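Local atomic coordinates of hypothetical protein PA3696 (Pseudomonas aeruginosa, PDB entry 1YOX), a protein that is of unknown function but belongs to the AIM24 family, named after a mitochondrial biogenesis factor, and assembles from three copies of a chain built largely of beta strands. Residues 16-20 with 97-101; 26-32 with 77-82; 92-96 with 117-121; 111-115 with 182-187; 165-171 with 216-222. All coordinates share one frame. Residue numbers count along the deposited sequence, not the author numbering.

Interaction 1 of 5, residues 16-20 with 97-101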
# COMPACT_ATOMS: atom_id res chain seq x y z
N SER C 16 1.88 -3.19 -9.29
CA SER C 16 1.61 -1.84 -8.80
C SER C 16 2.53 -1.46 -7.65
O SER C 16 2.77 -0.27 -7.40
CB SER C 16 0.14 -1.68 -8.40
OG SER C 16 -0.70 -2.51 -9.18
N MSE C 17 3.01 -2.45 -6.91
CA MSE C 17 3.99 -2.19 -5.87
C MSE C 17 5.30 -2.81 -6.27
O MSE C 17 5.38 -4.00 -6.59
CB MSE C 17 3.52 -2.69 -4.52
CG MSE C 17 2.46 -1.83 -3.90
SE MSE C 17 1.53 -2.68 -2.39
CE MSE C 17 0.55 -4.10 -3.28
N GLN C 18 6.34 -1.99 -6.25
CA GLN C 18 7.56 -2.34 -6.97
C GLN C 18 8.84 -2.29 -6.15
O GLN C 18 9.00 -1.48 -5.20
CB GLN C 18 7.66 -1.52 -8.27
CG GLN C 18 6.52 -1.85 -9.23
CD GLN C 18 6.58 -1.14 -10.59
OE1 GLN C 18 7.21 -0.08 -10.75
NE2 GLN C 18 5.89 -1.71 -11.56
N THR C 19 9.76 -3.16 -6.55
CA THR C 19 11.12 -3.18 -6.05
C THR C 19 12.16 -3.29 -7.21
O THR C 19 11.90 -3.87 -8.24
CB THR C 19 11.29 -4.31 -5.06
OG1 THR C 19 12.68 -4.51 -4.77
CG2 THR C 19 10.74 -5.57 -5.58
N VAL C 20 13.34 -2.73 -7.00
CA VAL C 20 14.36 -2.72 -8.01
C VAL C 20 15.52 -3.63 -7.65
O VAL C 20 16.20 -3.45 -6.65
CB VAL C 20 14.84 -1.27 -8.38
CG1 VAL C 20 15.57 -0.62 -7.22
CG2 VAL C 20 15.74 -1.32 -9.62
N PRO C 97 3.78 2.02 -0.30
CA PRO C 97 3.35 1.34 -1.52
C PRO C 97 3.42 2.24 -2.75
O PRO C 97 3.04 3.42 -2.69
CB PRO C 97 1.88 1.02 -1.25
CG PRO C 97 1.65 1.27 0.15
CD PRO C 97 2.65 2.23 0.62
N GLY C 98 3.87 1.68 -3.87
CA GLY C 98 3.89 2.41 -5.11
C GLY C 98 4.93 1.86 -6.05
O GLY C 98 5.54 0.83 -5.78
N SER C 99 5.15 2.57 -7.15
CA SER C 99 5.98 2.01 -8.18
C SER C 99 7.34 2.68 -8.35
O SER C 99 7.59 3.76 -7.86
CB SER C 99 5.21 1.92 -9.50
OG SER C 99 4.46 3.09 -9.68
N VAL C 100 8.22 1.99 -9.05
CA VAL C 100 9.59 2.41 -9.21
C VAL C 100 9.72 2.89 -10.65
O VAL C 100 9.07 2.36 -11.53
CB VAL C 100 10.54 1.23 -8.89
CG1 VAL C 100 11.98 1.59 -9.12
CG2 VAL C 100 10.33 0.74 -7.43
N VAL C 101 10.49 3.94 -10.89
CA VAL C 101 10.84 4.30 -12.26
C VAL C 101 12.33 4.52 -12.35
O VAL C 101 12.94 5.16 -11.47
CB VAL C 101 10.10 5.58 -12.82
CG1 VAL C 101 8.70 5.24 -13.40
CG2 VAL C 101 10.04 6.69 -11.82
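The two segments run at 55° to each other, so they meet at a skewed crossing and not as neighbouring strands of a ladder. The closest backbone pairs are Met17 with Gly98 (CA to CA 4.7 Å) and Gln18 with Ser99 (CA to CA 4.8 Å). One main-chain hydrogen bond joins them, from Gln18 N to Gly98 O at 3.0 Å, and the same oxygen also receives a CH contact from Met17 CA at 3.4 Å. Gly98 has phi 155° and psi -172°, angles at which a CB would collide with the preceding carbonyl oxygen.

Gln18 makes the main side-chain link. Its side chain reaches across to the other backbone, where OE1 accepts a hydrogen bond from Val100 N at 2.9 Å, imitating a second strand partner, while its NE2 bonds weakly to the carbonyls of Gly14 and Glu15. Apolar contacts flank this pair of bonds: Met17 SE, a selenomethionine atom, lies 3.9 Å from Pro97 CB, and Val20 CB is 4.1 Å from Val100 CG1. Val20 and Val100 both also reach Leu120. Around the other end, Ser16 OG bonds to Ser16 of the second subunit, and Pro97 packs on Pro97 of that subunit.

A side-chain amide thus substitutes for regular strand pairing where the loop leading into strand 19-24 of one sheet meets the edge strand 98-104 of another, joining them by polar bonds amid mostly buried surroundings at the subunit interface.

Interaction 2 of 5, residues 26-32 with 77-82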
# COMPACT_ATOMS: atom_id res chain seq x y z
N PRO C 26 31.40 -7.50 -11.30
CA PRO C 26 32.49 -7.37 -10.34
C PRO C 26 33.07 -5.96 -10.34
O PRO C 26 33.26 -5.37 -11.40
CB PRO C 26 33.52 -8.37 -10.85
CG PRO C 26 32.70 -9.43 -11.47
CD PRO C 26 31.60 -8.68 -12.17
N GLY C 27 33.30 -5.41 -9.15
CA GLY C 27 33.81 -4.04 -9.01
C GLY C 27 32.76 -2.94 -9.08
O GLY C 27 33.10 -1.81 -8.77
N GLU C 28 31.51 -3.25 -9.47
CA GLU C 28 30.45 -2.23 -9.68
C GLU C 28 29.73 -1.80 -8.39
O GLU C 28 29.71 -2.54 -7.40
CB GLU C 28 29.42 -2.69 -10.72
CG GLU C 28 29.93 -2.80 -12.15
CD GLU C 28 28.79 -2.90 -13.17
OE1 GLU C 28 27.70 -3.41 -12.82
OE2 GLU C 28 28.97 -2.44 -14.33
N THR C 29 29.13 -0.62 -8.39
CA THR C 29 28.55 -0.09 -7.14
C THR C 29 27.22 0.62 -7.35
O THR C 29 27.02 1.29 -8.34
CB THR C 29 29.54 0.81 -6.39
OG1 THR C 29 30.70 0.04 -6.09
CG2 THR C 29 28.95 1.34 -5.05
N VAL C 30 26.32 0.43 -6.39
CA VAL C 30 25.07 1.18 -6.32
C VAL C 30 24.96 1.88 -4.95
O VAL C 30 25.42 1.35 -3.92
CB VAL C 30 23.86 0.28 -6.65
CG1 VAL C 30 23.64 -0.81 -5.56
CG2 VAL C 30 22.61 1.10 -6.89
N ILE C 31 24.40 3.09 -4.97
CA ILE C 31 24.23 3.86 -3.75
C ILE C 31 22.75 3.97 -3.39
O ILE C 31 21.89 4.14 -4.25
CB ILE C 31 24.99 5.21 -3.77
CG1 ILE C 31 24.41 6.20 -4.77
CG2 ILE C 31 26.48 4.98 -4.08
CD1 ILE C 31 25.07 7.61 -4.69
N ALA C 32 22.45 3.80 -2.11
CA ALA C 32 21.08 3.77 -1.63
C ALA C 32 21.08 4.12 -0.15
O ALA C 32 22.09 3.97 0.53
CB ALA C 32 20.52 2.37 -1.82
N MSE C 77 24.19 7.98 2.79
CA MSE C 77 24.19 7.08 1.64
C MSE C 77 24.99 5.83 1.93
O MSE C 77 26.10 5.91 2.44
CB MSE C 77 24.80 7.78 0.42
CG MSE C 77 23.86 8.70 -0.36
SE MSE C 77 22.49 7.73 -1.38
CE MSE C 77 21.08 7.66 0.02
N THR C 78 24.44 4.67 1.60
CA THR C 78 25.25 3.45 1.68
C THR C 78 25.65 2.96 0.29
O THR C 78 24.88 3.02 -0.65
CB THR C 78 24.57 2.33 2.46
OG1 THR C 78 23.32 2.02 1.84
CG2 THR C 78 24.36 2.74 3.92
N HIS C 79 26.89 2.50 0.19
CA HIS C 79 27.44 1.97 -1.06
C HIS C 79 27.39 0.45 -1.03
O HIS C 79 27.88 -0.18 -0.08
CB HIS C 79 28.89 2.44 -1.26
CG HIS C 79 29.02 3.89 -1.61
ND1 HIS C 79 28.30 4.88 -1.00
CD2 HIS C 79 29.81 4.51 -2.52
CE1 HIS C 79 28.63 6.06 -1.50
NE2 HIS C 79 29.55 5.86 -2.43
N PHE C 80 26.79 -0.14 -2.04
CA PHE C 80 26.79 -1.60 -2.20
C PHE C 80 27.70 -1.98 -3.37
O PHE C 80 27.45 -1.61 -4.50
CB PHE C 80 25.36 -2.12 -2.41
CG PHE C 80 24.45 -1.89 -1.23
CD1 PHE C 80 23.87 -0.62 -1.01
CD2 PHE C 80 24.20 -2.90 -0.31
CE1 PHE C 80 23.06 -0.39 0.11
CE2 PHE C 80 23.35 -2.67 0.80
CZ PHE C 80 22.78 -1.43 1.00
N THR C 81 28.78 -2.70 -3.08
CA THR C 81 29.72 -3.12 -4.12
C THR C 81 29.79 -4.64 -4.28
O THR C 81 29.70 -5.39 -3.28
CB THR C 81 31.13 -2.53 -3.89
OG1 THR C 81 31.00 -1.13 -3.70
CG2 THR C 81 32.04 -2.75 -5.12
N ASN C 82 29.91 -5.06 -5.54
CA ASN C 82 30.24 -6.45 -5.90
C ASN C 82 31.75 -6.75 -5.72
O ASN C 82 32.59 -6.30 -6.52
CB ASN C 82 29.80 -6.72 -7.33
CG ASN C 82 30.01 -8.18 -7.76
OD1 ASN C 82 29.54 -8.58 -8.84
ND2 ASN C 82 30.67 -8.97 -6.95
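Pro26 and Gly27 start the first segment as a turn, in which Gly27, at a positive phi of 83°, sends its N to Asn82 O at 2.9 Å. Glu28 directs its side chain away, with OE1 bonded to the backbone of Asp25, while its carbonyl takes a hydrogen bond from the opposite strand, Asn82 N to Glu28 O at 3.1 Å. Regular pairing follows. Thr29 sits in a non-hydrogen-bonded pair with Thr81, and the two hydroxyls join directly, Thr29 OG1 to Thr81 OG1 at 2.7 Å. Val30 pairs with Phe80 through two hydrogen bonds, Val30 N to Phe80 O at 3.0 Å and Phe80 N to Val30 O at 2.8 Å, and its CG1 lies 3.8 Å from Phe80 CB.

At Ile31 the side chain returns to the face of Thr29 and His79. Its CG2 stands over the His79 ring, 3.4 Å from the centroid and 5° off the normal, a clear CH-pi contact. Ala32 closes the ladder: its N reaches Thr78 O at 2.9 Å, and its O accepts from both Thr78 N and Thr78 OG1, each at 2.7 Å. On the opposite face, shared by Val30, Ala32 and Phe80, Ala32 CB approaches Phe80 CE1 at 4.2 Å, and all three pack on Phe92 of the facing sheet.

With strand directions 158° apart and side chains alternating between faces, this is a twisted antiparallel pair within a six-stranded sheet, as expected in the cupin clan's all-beta architecture.

Interaction 3 of 5, residues 92-96 with 117-121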
# COMPACT_ATOMS: atom_id res chain seq x y z
N PHE C 92 16.12 -3.17 -3.81
CA PHE C 92 15.72 -1.99 -3.03
C PHE C 92 14.26 -1.72 -3.25
O PHE C 92 13.76 -1.96 -4.34
CB PHE C 92 16.53 -0.75 -3.43
CG PHE C 92 18.01 -0.93 -3.30
CD1 PHE C 92 18.80 -1.17 -4.43
CD2 PHE C 92 18.62 -0.89 -2.05
CE1 PHE C 92 20.14 -1.36 -4.33
CE2 PHE C 92 19.98 -1.08 -1.90
CZ PHE C 92 20.76 -1.30 -3.05
N ALA C 93 13.57 -1.26 -2.19
CA ALA C 93 12.16 -0.79 -2.25
C ALA C 93 11.94 0.34 -1.22
O ALA C 93 12.57 0.36 -0.14
CB ALA C 93 11.20 -1.90 -2.00
N ALA C 94 11.06 1.28 -1.57
CA ALA C 94 10.67 2.35 -0.64
C ALA C 94 9.79 1.78 0.49
O ALA C 94 9.20 0.71 0.34
CB ALA C 94 9.97 3.46 -1.39
N PRO C 95 9.69 2.50 1.64
CA PRO C 95 8.89 2.00 2.75
C PRO C 95 7.41 2.37 2.72
O PRO C 95 6.77 2.43 3.77
CB PRO C 95 9.59 2.58 3.98
CG PRO C 95 10.29 3.85 3.47
CD PRO C 95 10.36 3.79 1.96
N TYR C 96 6.87 2.60 1.52
CA TYR C 96 5.43 2.84 1.35
C TYR C 96 5.06 2.38 -0.07
O TYR C 96 5.94 2.32 -0.93
CB TYR C 96 5.05 4.31 1.62
CG TYR C 96 5.91 5.32 0.91
CD1 TYR C 96 5.53 5.87 -0.31
CD2 TYR C 96 7.12 5.74 1.46
CE1 TYR C 96 6.34 6.79 -0.98
CE2 TYR C 96 7.93 6.64 0.81
CZ TYR C 96 7.54 7.15 -0.41
OH TYR C 96 8.37 8.05 -1.02
N ASP C 117 12.14 11.51 0.03
CA ASP C 117 11.41 10.27 0.34
C ASP C 117 11.28 9.44 -0.92
O ASP C 117 11.08 8.24 -0.84
CB ASP C 117 9.98 10.57 0.85
CG ASP C 117 9.94 10.89 2.33
OD1 ASP C 117 10.76 10.30 3.06
OD2 ASP C 117 9.08 11.72 2.76
N SER C 118 11.32 10.11 -2.07
CA SER C 118 11.19 9.47 -3.34
C SER C 118 12.48 8.87 -3.90
O SER C 118 12.42 7.97 -4.71
CB SER C 118 10.57 10.43 -4.34
OG SER C 118 9.16 10.33 -4.32
N PHE C 119 13.64 9.38 -3.49
CA PHE C 119 14.89 8.75 -3.90
C PHE C 119 14.97 7.27 -3.46
O PHE C 119 14.78 6.96 -2.29
CB PHE C 119 16.12 9.54 -3.39
CG PHE C 119 17.43 8.87 -3.72
CD1 PHE C 119 17.97 8.97 -5.00
CD2 PHE C 119 18.09 8.09 -2.77
CE1 PHE C 119 19.19 8.33 -5.32
CE2 PHE C 119 19.31 7.44 -3.09
CZ PHE C 119 19.85 7.57 -4.36
N LEU C 120 15.22 6.37 -4.40
CA LEU C 120 15.38 4.94 -4.08
C LEU C 120 16.84 4.46 -4.16
O LEU C 120 17.41 4.01 -3.16
CB LEU C 120 14.46 4.06 -4.95
CG LEU C 120 14.49 2.57 -4.62
CD1 LEU C 120 14.34 2.36 -3.10
CD2 LEU C 120 13.40 1.84 -5.38
N CYS C 121 17.44 4.52 -5.35
CA CYS C 121 18.89 4.27 -5.47
C CYS C 121 19.45 4.83 -6.76
O CYS C 121 18.71 5.25 -7.66
CB CYS C 121 19.23 2.77 -5.37
SG CYS C 121 18.37 1.84 -6.57
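No backbone hydrogen bond joins these segments, although they run nearly antiparallel, at 164°; the closest CA atoms, those of Ala94 and Leu120, are 6.4 Å apart, and side chains bridge the gap. At one end stands a sulfur-aromatic contact. Cys121 SG lies 4.6 Å from the centroid of the Phe92 ring, 48° off its normal and therefore oblique, with Cys121 SG to Phe92 CD1 at 3.7 Å, while Cys121 CB sits over the ring face. Phe92 also meets Phe80 edge to face.

In the middle, Leu120 projects into the space beneath the extended backbone of 92-94. Its CD1 touches Phe92 CB at 3.8 Å, Ala93 C at 3.7 Å and Ala94 N at 3.8 Å. Leu120 and Cys121 can both point this way because they form a classic beta bulge opposite Phe158, which breaks the usual alternation of side chains.

At the other end Tyr96 spans the gap, and its hydroxyl donates to the backbone, Tyr96 OH to Asp117 O at 2.7 Å. The ring is also packed edge-to-face with His160. The Asp117 carboxylate is engaged elsewhere, in a salt bridge to Arg233 of the second subunit, and Ser118 OG bonds to His160 O.

The joint between the two sheets is thus mainly apolar near Phe92, with one cysteine sulfur against the ring, and the phenol satisfies a carbonyl at the turn preceding strand 119-123 without spending the acid used between subunits.

Interaction 4 of 5, residues 111-115 with 182-187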
# COMPACT_ATOMS: atom_id res chain seq x y z
N ARG C 111 20.69 15.94 -14.86
CA ARG C 111 20.24 16.46 -13.57
C ARG C 111 18.77 16.16 -13.27
O ARG C 111 17.88 16.43 -14.09
CB ARG C 111 20.49 17.96 -13.45
CG ARG C 111 20.30 18.51 -12.03
CD ARG C 111 21.14 19.76 -11.82
NE ARG C 111 20.82 20.79 -12.81
CZ ARG C 111 21.71 21.57 -13.41
NH1 ARG C 111 23.01 21.43 -13.15
NH2 ARG C 111 21.29 22.47 -14.29
N LEU C 112 18.49 15.61 -12.10
CA LEU C 112 17.10 15.46 -11.71
C LEU C 112 16.91 15.98 -10.31
O LEU C 112 17.80 15.88 -9.48
CB LEU C 112 16.59 14.02 -11.90
CG LEU C 112 15.11 13.68 -11.66
CD1 LEU C 112 14.17 14.24 -12.71
CD2 LEU C 112 14.92 12.15 -11.53
N PHE C 113 15.75 16.60 -10.09
CA PHE C 113 15.32 17.03 -8.78
C PHE C 113 14.33 16.02 -8.20
O PHE C 113 13.41 15.55 -8.89
CB PHE C 113 14.69 18.41 -8.87
CG PHE C 113 15.67 19.47 -9.28
CD1 PHE C 113 15.84 19.80 -10.63
CD2 PHE C 113 16.47 20.11 -8.33
CE1 PHE C 113 16.80 20.77 -11.02
CE2 PHE C 113 17.41 21.10 -8.71
CZ PHE C 113 17.56 21.43 -10.05
N CYS C 114 14.51 15.71 -6.93
CA CYS C 114 13.84 14.57 -6.37
C CYS C 114 13.44 14.83 -4.94
O CYS C 114 14.29 15.19 -4.15
CB CYS C 114 14.82 13.39 -6.39
SG CYS C 114 13.98 11.90 -6.20
N GLN C 115 12.17 14.62 -4.60
CA GLN C 115 11.78 14.62 -3.18
C GLN C 115 12.56 13.53 -2.45
O GLN C 115 12.69 12.43 -2.94
CB GLN C 115 10.27 14.46 -2.96
CG GLN C 115 9.87 14.88 -1.53
CD GLN C 115 8.47 14.48 -1.10
OE1 GLN C 115 7.56 14.36 -1.94
NE2 GLN C 115 8.27 14.31 0.23
N LEU C 182 4.70 15.92 -5.14
CA LEU C 182 5.81 16.07 -6.07
C LEU C 182 6.92 15.01 -5.89
O LEU C 182 7.65 15.04 -4.91
CB LEU C 182 6.41 17.47 -5.97
CG LEU C 182 7.38 17.98 -7.07
CD1 LEU C 182 6.80 17.84 -8.43
CD2 LEU C 182 7.79 19.44 -6.80
N VAL C 183 7.04 14.11 -6.84
CA VAL C 183 8.13 13.15 -6.86
C VAL C 183 9.45 13.74 -7.35
O VAL C 183 10.42 13.83 -6.58
CB VAL C 183 7.77 11.91 -7.73
CG1 VAL C 183 8.91 10.87 -7.70
CG2 VAL C 183 6.49 11.30 -7.25
N ALA C 184 9.47 14.11 -8.63
CA ALA C 184 10.67 14.53 -9.36
C ALA C 184 10.32 15.54 -10.46
O ALA C 184 9.17 15.59 -10.92
CB ALA C 184 11.36 13.29 -9.98
N PHE C 185 11.32 16.34 -10.85
CA PHE C 185 11.21 17.23 -12.03
C PHE C 185 12.58 17.60 -12.62
O PHE C 185 13.61 17.63 -11.93
CB PHE C 185 10.40 18.51 -11.72
CG PHE C 185 10.99 19.35 -10.61
CD1 PHE C 185 11.86 20.40 -10.90
CD2 PHE C 185 10.64 19.12 -9.29
CE1 PHE C 185 12.39 21.19 -9.88
CE2 PHE C 185 11.18 19.89 -8.27
CZ PHE C 185 12.06 20.94 -8.58
N THR C 186 12.55 17.87 -13.92
CA THR C 186 13.73 18.22 -14.71
C THR C 186 14.01 19.70 -14.54
O THR C 186 13.26 20.41 -13.86
CB THR C 186 13.44 17.97 -16.21
OG1 THR C 186 12.27 18.71 -16.60
CG2 THR C 186 13.16 16.49 -16.47
N ASP C 187 15.09 20.18 -15.17
CA ASP C 187 15.38 21.62 -15.25
C ASP C 187 14.32 22.32 -16.10
O ASP C 187 13.58 21.66 -16.83
CB ASP C 187 16.75 21.85 -15.89
CG ASP C 187 17.89 21.79 -14.88
OD1 ASP C 187 17.90 22.58 -13.91
OD2 ASP C 187 18.80 20.94 -15.07
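This is an antiparallel strand pair inside a six-stranded sheet, with axes 4.7 Å apart and directions 171° apart, entered through a classic beta bulge at Val183 and Ala184 opposite Trp221. Phe113 and Phe185 form the hydrogen-bonded pair, N to O at 3.0 Å both ways, and Gln115 N reaches Val183 O at 2.8 Å.

The two phenylalanines adopt different rotamers, m for Phe113 and p for Phe185. The p setting swings the Phe185 ring back across the ladder, so that Phe113 CB lies over its face, 3.7 Å from the centroid. The rings stay near parallel, at 12°, but slid apart with centroids 5.1 Å apart. On the other face Leu112, with chi1 t, brings CD1 to 4.0 Å from Ala184 CB.

Beyond the ladder, Arg111 bends at chi3, near +60°, towards the carboxylate of Asp187. Their salt bridge contains only weak hydrogen bonds, with both Arg111 NE and Arg111 NH2 at 3.0 Å from Asp187 OD2.

Interaction 5 of 5, residues 165-171 with 216-222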
# COMPACT_ATOMS: atom_id res chain seq x y z
N LEU C 165 2.09 6.81 -10.30
CA LEU C 165 2.92 7.85 -10.87
C LEU C 165 2.13 8.59 -11.94
O LEU C 165 1.54 7.98 -12.84
CB LEU C 165 4.18 7.24 -11.48
CG LEU C 165 5.25 8.03 -12.26
CD1 LEU C 165 4.89 8.14 -13.73
CD2 LEU C 165 5.62 9.42 -11.69
N ILE C 166 2.11 9.91 -11.81
CA ILE C 166 1.53 10.77 -12.82
C ILE C 166 2.67 11.55 -13.44
O ILE C 166 3.28 12.40 -12.80
CB ILE C 166 0.46 11.76 -12.23
CG1 ILE C 166 -0.23 11.19 -10.98
CG2 ILE C 166 -0.55 12.18 -13.32
CD1 ILE C 166 -1.33 10.16 -11.24
N ARG C 167 2.99 11.23 -14.69
CA ARG C 167 4.04 11.92 -15.42
C ARG C 167 3.42 13.01 -16.29
O ARG C 167 2.43 12.77 -16.99
CB ARG C 167 4.85 10.94 -16.27
CG ARG C 167 6.09 11.54 -16.90
CD ARG C 167 6.22 11.07 -18.33
NE ARG C 167 7.28 10.10 -18.53
CZ ARG C 167 8.40 10.35 -19.22
NH1 ARG C 167 8.59 11.54 -19.79
NH2 ARG C 167 9.33 9.41 -19.35
N ARG C 168 3.99 14.21 -16.24
CA ARG C 168 3.45 15.35 -16.96
C ARG C 168 4.55 16.18 -17.59
O ARG C 168 5.55 16.48 -16.95
CB ARG C 168 2.60 16.22 -16.03
CG ARG C 168 1.23 15.62 -15.75
CD ARG C 168 0.35 16.51 -14.90
NE ARG C 168 -1.05 16.21 -15.16
CZ ARG C 168 -1.90 17.02 -15.79
NH1 ARG C 168 -1.50 18.23 -16.20
NH2 ARG C 168 -3.16 16.63 -16.00
N GLN C 169 4.35 16.52 -18.86
CA GLN C 169 5.20 17.48 -19.58
C GLN C 169 4.54 18.85 -19.46
O GLN C 169 3.34 18.97 -19.68
CB GLN C 169 5.32 17.09 -21.05
CG GLN C 169 5.20 15.58 -21.30
CD GLN C 169 6.39 14.79 -20.76
OE1 GLN C 169 7.50 15.30 -20.67
NE2 GLN C 169 6.14 13.52 -20.41
N LEU C 170 5.31 19.87 -19.13
CA LEU C 170 4.71 21.19 -18.90
C LEU C 170 4.44 22.09 -20.13
O LEU C 170 3.31 22.53 -20.32
CB LEU C 170 5.40 21.94 -17.75
CG LEU C 170 4.94 21.57 -16.34
CD1 LEU C 170 5.22 22.73 -15.39
CD2 LEU C 170 3.46 21.19 -16.29
N ASN C 171 5.46 22.38 -20.94
CA ASN C 171 5.28 23.28 -22.12
C ASN C 171 4.74 24.69 -21.75
O ASN C 171 3.62 25.04 -22.13
CB ASN C 171 4.37 22.65 -23.19
CG ASN C 171 4.96 21.37 -23.80
OD1 ASN C 171 6.12 21.36 -24.25
ND2 ASN C 171 4.15 20.29 -23.84
N GLY C 216 6.85 26.41 -16.21
CA GLY C 216 7.93 26.34 -17.20
C GLY C 216 7.94 25.16 -18.15
O GLY C 216 6.92 24.77 -18.71
N SER C 217 9.13 24.57 -18.30
CA SER C 217 9.44 23.62 -19.36
C SER C 217 8.94 22.18 -19.24
O SER C 217 7.86 21.83 -19.74
CB SER C 217 10.96 23.55 -19.53
OG SER C 217 11.52 22.73 -18.51
N GLY C 218 9.76 21.38 -18.57
CA GLY C 218 9.93 19.98 -18.89
C GLY C 218 8.97 18.95 -18.38
O GLY C 218 7.78 18.99 -18.67
N THR C 219 9.52 17.98 -17.66
CA THR C 219 8.77 16.84 -17.17
C THR C 219 8.59 16.95 -15.67
O THR C 219 9.50 17.35 -14.95
CB THR C 219 9.50 15.52 -17.50
OG1 THR C 219 10.00 15.61 -18.84
CG2 THR C 219 8.56 14.32 -17.41
N VAL C 220 7.39 16.64 -15.23
CA VAL C 220 7.11 16.51 -13.82
C VAL C 220 6.69 15.09 -13.54
O VAL C 220 5.92 14.48 -14.31
CB VAL C 220 5.95 17.42 -13.33
CG1 VAL C 220 5.88 17.38 -11.81
CG2 VAL C 220 6.14 18.85 -13.79
N TRP C 221 7.18 14.58 -12.40
CA TRP C 221 6.72 13.29 -11.88
C TRP C 221 5.96 13.47 -10.56
O TRP C 221 6.50 13.99 -9.59
CB TRP C 221 7.91 12.34 -11.76
CG TRP C 221 8.94 12.56 -12.85
CD1 TRP C 221 9.65 13.72 -13.12
CD2 TRP C 221 9.37 11.62 -13.81
NE1 TRP C 221 10.49 13.55 -14.19
CE2 TRP C 221 10.34 12.26 -14.63
CE3 TRP C 221 9.03 10.29 -14.07
CZ2 TRP C 221 10.97 11.61 -15.69
CZ3 TRP C 221 9.67 9.64 -15.12
CH2 TRP C 221 10.63 10.30 -15.91
N LEU C 222 4.70 13.04 -10.56
CA LEU C 222 3.83 13.22 -9.41
C LEU C 222 3.35 11.87 -8.87
O LEU C 222 3.35 10.89 -9.59
CB LEU C 222 2.63 14.09 -9.79
CG LEU C 222 2.91 15.50 -10.34
CD1 LEU C 222 1.64 16.13 -10.88
CD2 LEU C 222 3.56 16.38 -9.28
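The two strands lie 4.5 Å apart at their axes and run 162° apart, pairing antiparallel. Ile166 faces Leu222 and Arg168 faces Val220, each couple joined by two backbone hydrogen bonds; the shortest is Val220 N to Arg168 O at 2.5 Å.

The indole of Trp221 forms the main ridge on the face it shares with Arg167. The stem of Arg167 lies over the ring, CG above its face, and Trp221 CH2 in turn lies over the guanidinium, 3.8 Å from Arg167 NH2. Leu165 fills the notch beside the ring's edge, its CD2 3.7 Å from Trp221 CB. The opposite face is more apolar: Ile166 CB sits 4.0 Å from Leu222 CB, and Arg168 CD approaches Leu222 CD1 at 4.2 Å before the arginine heads outward to a weak, long ion pair with Glu21 of the third subunit.

Past the ladder, Leu170 drops its side chain against the bend at 216-218. Its CB touches Ser217 O at 3.2 Å and Gly216 O at 3.4 Å, and its CG meets Val220 CG2 at 3.9 Å. Two more hydrogen bonds keep the chains together here, Leu170 N to Gly218 O and Asn171 N to Ser217 O, both 2.7 Å.

Short main-chain bonds therefore continue beyond the regular strands, while each face carries an arginine: Arg167 lies along the indole on one, and on the other Arg168 borders the aliphatic Ile166, Val220 and Leu222, where Thr19 and Tyr39 of the third subunit pack.

Overall arrangement
From the N terminus, interaction 1 closes a long loop by bringing 16-20 to 97-101, and interaction 2 lies wholly within that span, pairing 26-32 with 77-82. Interaction 3 opens at 92-96, before interaction 1 has closed, so these two cross; they touch where Val20 meets Phe92, Leu120 and Cys121. Interaction 4 begins at 111-115, before 117-121, and so crosses interaction 3, then ends at 182-187 after interaction 5 has opened at 165-171, crossing that too. Interaction 2 builds one six-stranded sheet; interactions 4 and 5 build the other, where Trp221 pairs with Val183 and Ala184 in the neighbouring strand; interactions 1 and 3 connect the four-stranded sheet to the first. The centres of interactions 2 and 5 lie about 30 Å apart.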